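Local coordinates for protein PilM (Pseudomonas aeruginosa, PDB 3HG9) that is of unknown function but probably takes part in the assembly or operation of a plasmid-encoded pilus, at the interface of chains A and B. Sequence-based numbering; all coordinates share one arbitrary frame. Chains: chain A/B, PilM.

Contact 1 and contact 2 are neighbouring patches of one two-fold symmetric interface, with the centres of their C-alpha atoms about 11 Å apart. They share A:Val119, the first residue of strand 119-123. In contact 1 its backbone pairs with the end of strand 65-70 of chain B, and one methyl meets B:Pro73 in the loop after that strand; in contact 2 its other methyl faces helix 77-83 of the same chain. Polar strand pairing and apolar helix-on-strand packing are therefore coupled through one residue. Each patch has a twin with the chains exchanged, so the pair of patches occurs twice in the deposited dimer.

Contact 1: the interface of chains A and B. Residues chain A 114-119; chain B 69-71, 73.
An antiparallel beta bridge joins A:Val119 to B:Ile70, and its two hydrogen bonds run between the same two residues. A:Val119 N donates to B:Ile70 O at 2.8 Å, fairly straight (153° at the hydrogen) although the N lies above the carbonyl plane. The return bond, B:Ile70 N to A:Val119 O, spans 3.0 Å and is more bent (133°), with its donor in the carbonyl plane.

Flanking the bridge, B:Phe69 has CG in the crowded position between backbone N and carbonyl carbon (chi1 51°). Its CB sits beside the carbonyl A:Val119 O (3.2 Å) and also lies 4.0 Å from A:Ile114 CD1. Along the ring, CG and CD1 remain beside that same terminal methyl, and CE1, one atom farther round, lies 4.0 Å from A:Ile114 CA. The isoleucine crosses the ring obliquely, its CB above the centre of one face, so the evidence is for a face contact made by an aliphatic branch point.

Beyond the bridge, A:Pro115 CG meets B:Ala71 CB at 3.7 Å, and A:Ala118 CB touches B:Ala71 CA at 3.6 Å. A:Val119 turns CG2 toward B:Pro73, reaching its CB at 3.3 Å, while the CD of that proline rests against the carbonyl O of A:Gly117. In the fold, the patch joins the loop 114-118 and the start of strand 119-123 in chain A to the end of strand 65-70 and the following loop in chain B.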
loop_
_atom_site.group_PDB
_atom_site.type_symbol
_atom_site.label_atom_id
_atom_site.label_comp_id
_atom_site.label_asym_id
_atom_site.label_seq_id
_atom_site.Cartn_x
_atom_site.Cartn_y
_atom_site.Cartn_z
ATOM N N ILE A 114 -5.058 19.272 1.825
ATOM C CA ILE A 114 -3.671 18.985 1.621
ATOM C C ILE A 114 -3.074 19.946 0.623
ATOM O O ILE A 114 -3.467 19.981 -0.543
ATOM C CB ILE A 114 -3.279 17.450 1.420
ATOM C CG1 ILE A 114 -2.108 17.312 0.448
ATOM C CG2 ILE A 114 -4.468 16.526 1.094
ATOM C CD1 ILE A 114 -0.770 17.532 1.095
ATOM N N PRO A 115 -2.139 20.781 1.085
ATOM C CA PRO A 115 -1.671 21.744 0.105
ATOM C C PRO A 115 -0.858 21.115 -0.993
ATOM O O PRO A 115 -0.220 20.077 -0.790
ATOM C CB PRO A 115 -0.792 22.684 0.943
ATOM C CG PRO A 115 -0.502 21.978 2.119
ATOM C CD PRO A 115 -1.715 21.172 2.432
ATOM N N GLU A 116 -0.856 21.743 -2.161
ATOM C CA GLU A 116 0.136 21.381 -3.172
ATOM C C GLU A 116 1.496 21.374 -2.487
ATOM O O GLU A 116 1.781 22.246 -1.633
ATOM C CB GLU A 116 0.201 22.393 -4.332
ATOM C CG GLU A 116 -1.119 23.040 -4.772
ATOM C CD GLU A 116 -0.974 24.553 -4.833
ATOM O OE1 GLU A 116 -0.591 25.163 -3.773
ATOM O OE2 GLU A 116 -1.225 25.122 -5.931
ATOM N N GLY A 117 2.338 20.419 -2.874
ATOM C CA GLY A 117 3.684 20.357 -2.361
ATOM C C GLY A 117 3.851 19.669 -1.012
ATOM O O GLY A 117 4.992 19.307 -0.645
ATOM N N ALA A 118 2.762 19.476 -0.257
ATOM C CA ALA A 118 2.888 18.730 1.024
ATOM C C ALA A 118 3.525 17.323 0.845
ATOM O O ALA A 118 3.521 16.774 -0.282
ATOM C CB ALA A 118 1.541 18.610 1.688
ATOM N N VAL A 119 4.041 16.724 1.917
ATOM C CA VAL A 119 4.358 15.266 1.829
ATOM C C VAL A 119 3.218 14.434 2.457
ATOM O O VAL A 119 2.746 14.815 3.515
ATOM C CB VAL A 119 5.749 14.918 2.434
ATOM C CG1 VAL A 119 6.042 13.405 2.347
ATOM C CG2 VAL A 119 6.799 15.657 1.704
ATOM N N PHE B 69 -0.095 14.279 6.653
ATOM C CA PHE B 69 0.714 15.104 5.767
ATOM C C PHE B 69 1.437 16.265 6.404
ATOM O O PHE B 69 0.890 16.976 7.234
ATOM C CB PHE B 69 -0.120 15.642 4.601
ATOM C CG PHE B 69 -1.401 16.328 5.005
ATOM C CD1 PHE B 69 -1.459 17.728 5.113
ATOM C CD2 PHE B 69 -2.570 15.567 5.223
ATOM C CE1 PHE B 69 -2.637 18.367 5.463
ATOM C CE2 PHE B 69 -3.775 16.180 5.588
ATOM C CZ PHE B 69 -3.818 17.613 5.713
ATOM N N ILE B 70 2.689 16.439 6.008
ATOM C CA ILE B 70 3.406 17.657 6.319
ATOM C C ILE B 70 3.224 18.626 5.174
ATOM O O ILE B 70 3.733 18.428 4.074
ATOM C CB ILE B 70 4.874 17.440 6.720
ATOM C CG1 ILE B 70 4.925 17.244 8.230
ATOM C CG2 ILE B 70 5.735 18.700 6.473
ATOM C CD1 ILE B 70 4.705 15.841 8.692
ATOM N N ALA B 71 2.465 19.673 5.498
ATOM C CA ALA B 71 1.981 20.710 4.588
ATOM C C ALA B 71 3.064 21.392 3.723
ATOM O O ALA B 71 2.808 21.690 2.518
ATOM C CB ALA B 71 1.137 21.751 5.377
ATOM N N PRO B 73 7.203 20.617 3.049
ATOM C CA PRO B 73 8.123 19.614 3.561
ATOM C C PRO B 73 9.504 20.168 3.748
ATOM O O PRO B 73 9.809 21.214 3.183
ATOM C CB PRO B 73 8.143 18.561 2.448
ATOM C CG PRO B 73 7.945 19.376 1.193
ATOM C CD PRO B 73 7.130 20.616 1.580
#

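Contact 2: the interface of chains A and B. Residues chain A 90, 92, 100-101, 119; chain B 78-79, 81-82, 85.
This is an apolar helix-on-strand interface: helix 77-83 of chain B lies alongside strand 88-93 of chain A, running roughly antiparallel to it, flanked by residues at the end of strand 98-100 and the start of strand 119-123. In the deposited dimer it adds side-chain packing to the joint between the subunits, hiding 324 Å² in this patch.

A:Val90 is the central contact, and its two methyls divide the work. CG1, anti to the backbone N (chi1 171°), reaches B:Val81 CG1 at 3.6 Å and also abuts B:Asp82 CA, 3.7 Å away. CG2, beside the backbone N, meets B:Thr85 CG2 at 3.5 Å. The valine thus bears on the last turn of the helix and B:Thr85, two residues beyond its end, crossing both B:Val81 and B:Thr85 obliquely.

The threonine is held from within its own chain. Its hydroxyl OG1, between backbone N and carbonyl carbon (chi1 43°), lies 3.1 Å from B:Val81 O, in the carbonyl plane and on a lone pair. It is also within bonding distance of B:Asp82 O, approached from above the carbonyl plane. Its one hydrogen must be shared or go to one of them, and this probably helps hold the rotamer that presents CG2 to the valine. On the other side, A:Thr100 OG1 donates to A:Val90 O nearly along the C=O axis, tying the neighbouring strand to the central valine's backbone.

Toward the start of the helix, A:Val119 CG1 faces B:Ala78 CA at 4.0 Å. A:Arg101, bent at chi2 and chi3, brings NH1 to 3.8 Å from B:Ala79 CB. The same NH1 remains 5.3 Å from the carboxylate OD2 of B:Asp82, so any attraction between them would be long-range rather than a salt bridge.

For PilM, the patch fits the helix of one subunit to the strands of the other and probably helps fix their relative orientation, although the structure alone does not show that the dimer is the biological form.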
loop_
_atom_site.group_PDB
_atom_site.type_symbol
_atom_site.label_atom_id
_atom_site.label_comp_id
_atom_site.label_asym_id
_atom_site.label_seq_id
_atom_site.Cartn_x
_atom_site.Cartn_y
_atom_site.Cartn_z
ATOM N N VAL A 90 2.784 6.594 -0.758
ATOM C CA VAL A 90 3.507 7.779 -0.331
ATOM C C VAL A 90 3.813 8.671 -1.549
ATOM O O VAL A 90 4.300 8.155 -2.593
ATOM C CB VAL A 90 4.791 7.354 0.449
ATOM C CG1 VAL A 90 5.710 8.518 0.726
ATOM C CG2 VAL A 90 4.380 6.724 1.782
ATOM N N VAL A 92 3.916 13.289 -3.006
ATOM C CA VAL A 92 3.749 14.749 -2.780
ATOM C C VAL A 92 2.617 15.250 -3.623
ATOM O O VAL A 92 2.424 14.747 -4.743
ATOM C CB VAL A 92 5.035 15.621 -3.119
ATOM C CG1 VAL A 92 6.371 14.888 -2.760
ATOM C CG2 VAL A 92 5.008 16.176 -4.574
ATOM N N THR A 100 4.649 9.984 -6.834
ATOM C CA THR A 100 5.449 9.086 -6.050
ATOM C C THR A 100 6.562 8.420 -6.851
ATOM O O THR A 100 6.345 7.883 -7.967
ATOM C CB THR A 100 4.566 8.064 -5.367
ATOM O OG1 THR A 100 5.403 7.156 -4.643
ATOM C CG2 THR A 100 3.690 7.325 -6.389
ATOM N N ARG A 101 7.761 8.456 -6.296
ATOM C CA ARG A 101 8.854 7.813 -6.974
ATOM C C ARG A 101 8.635 6.298 -7.107
ATOM O O ARG A 101 7.862 5.683 -6.359
ATOM C CB ARG A 101 10.198 8.123 -6.331
ATOM C CG ARG A 101 10.217 8.044 -4.843
ATOM C CD ARG A 101 10.102 9.443 -4.203
ATOM N NE ARG A 101 11.157 10.401 -4.585
ATOM C CZ ARG A 101 12.449 10.300 -4.253
ATOM N NH1 ARG A 101 12.889 9.247 -3.557
ATOM N NH2 ARG A 101 13.316 11.246 -4.637
ATOM N N VAL A 119 4.041 16.724 1.917
ATOM C CA VAL A 119 4.358 15.266 1.829
ATOM C C VAL A 119 3.218 14.434 2.457
ATOM O O VAL A 119 2.746 14.815 3.515
ATOM C CB VAL A 119 5.749 14.918 2.434
ATOM C CG1 VAL A 119 6.042 13.405 2.347
ATOM C CG2 VAL A 119 6.799 15.657 1.704
ATOM N N ALA B 78 10.268 12.940 1.832
ATOM C CA ALA B 78 9.485 12.044 0.948
ATOM C C ALA B 78 10.208 10.721 0.930
ATOM O O ALA B 78 9.696 9.661 1.384
ATOM C CB ALA B 78 9.415 12.624 -0.450
ATOM N N ALA B 79 11.438 10.787 0.455
ATOM C CA ALA B 79 12.255 9.601 0.397
ATOM C C ALA B 79 12.156 8.868 1.720
ATOM O O ALA B 79 11.546 7.792 1.802
ATOM C CB ALA B 79 13.673 9.968 0.075
ATOM N N VAL B 81 10.344 8.740 4.066
ATOM C CA VAL B 81 9.009 8.179 4.407
ATOM C C VAL B 81 8.600 7.027 3.513
ATOM O O VAL B 81 7.980 6.076 3.964
ATOM C CB VAL B 81 7.887 9.219 4.235
ATOM C CG1 VAL B 81 6.533 8.506 4.181
ATOM C CG2 VAL B 81 7.942 10.272 5.397
ATOM N N ASP B 82 8.881 7.162 2.216
ATOM C CA ASP B 82 8.541 6.140 1.217
ATOM C C ASP B 82 9.246 4.862 1.681
ATOM O O ASP B 82 8.657 3.777 1.797
ATOM C CB ASP B 82 9.063 6.698 -0.110
ATOM C CG ASP B 82 8.960 5.755 -1.277
ATOM O OD1 ASP B 82 7.849 5.680 -1.901
ATOM O OD2 ASP B 82 10.045 5.220 -1.662
ATOM N N THR B 85 7.726 2.697 4.634
ATOM C CA THR B 85 6.307 2.340 4.418
ATOM C C THR B 85 6.109 0.938 3.822
ATOM O O THR B 85 5.473 0.095 4.449
ATOM C CB THR B 85 5.525 3.417 3.597
ATOM O OG1 THR B 85 6.316 3.868 2.495
ATOM C CG2 THR B 85 5.185 4.638 4.478
#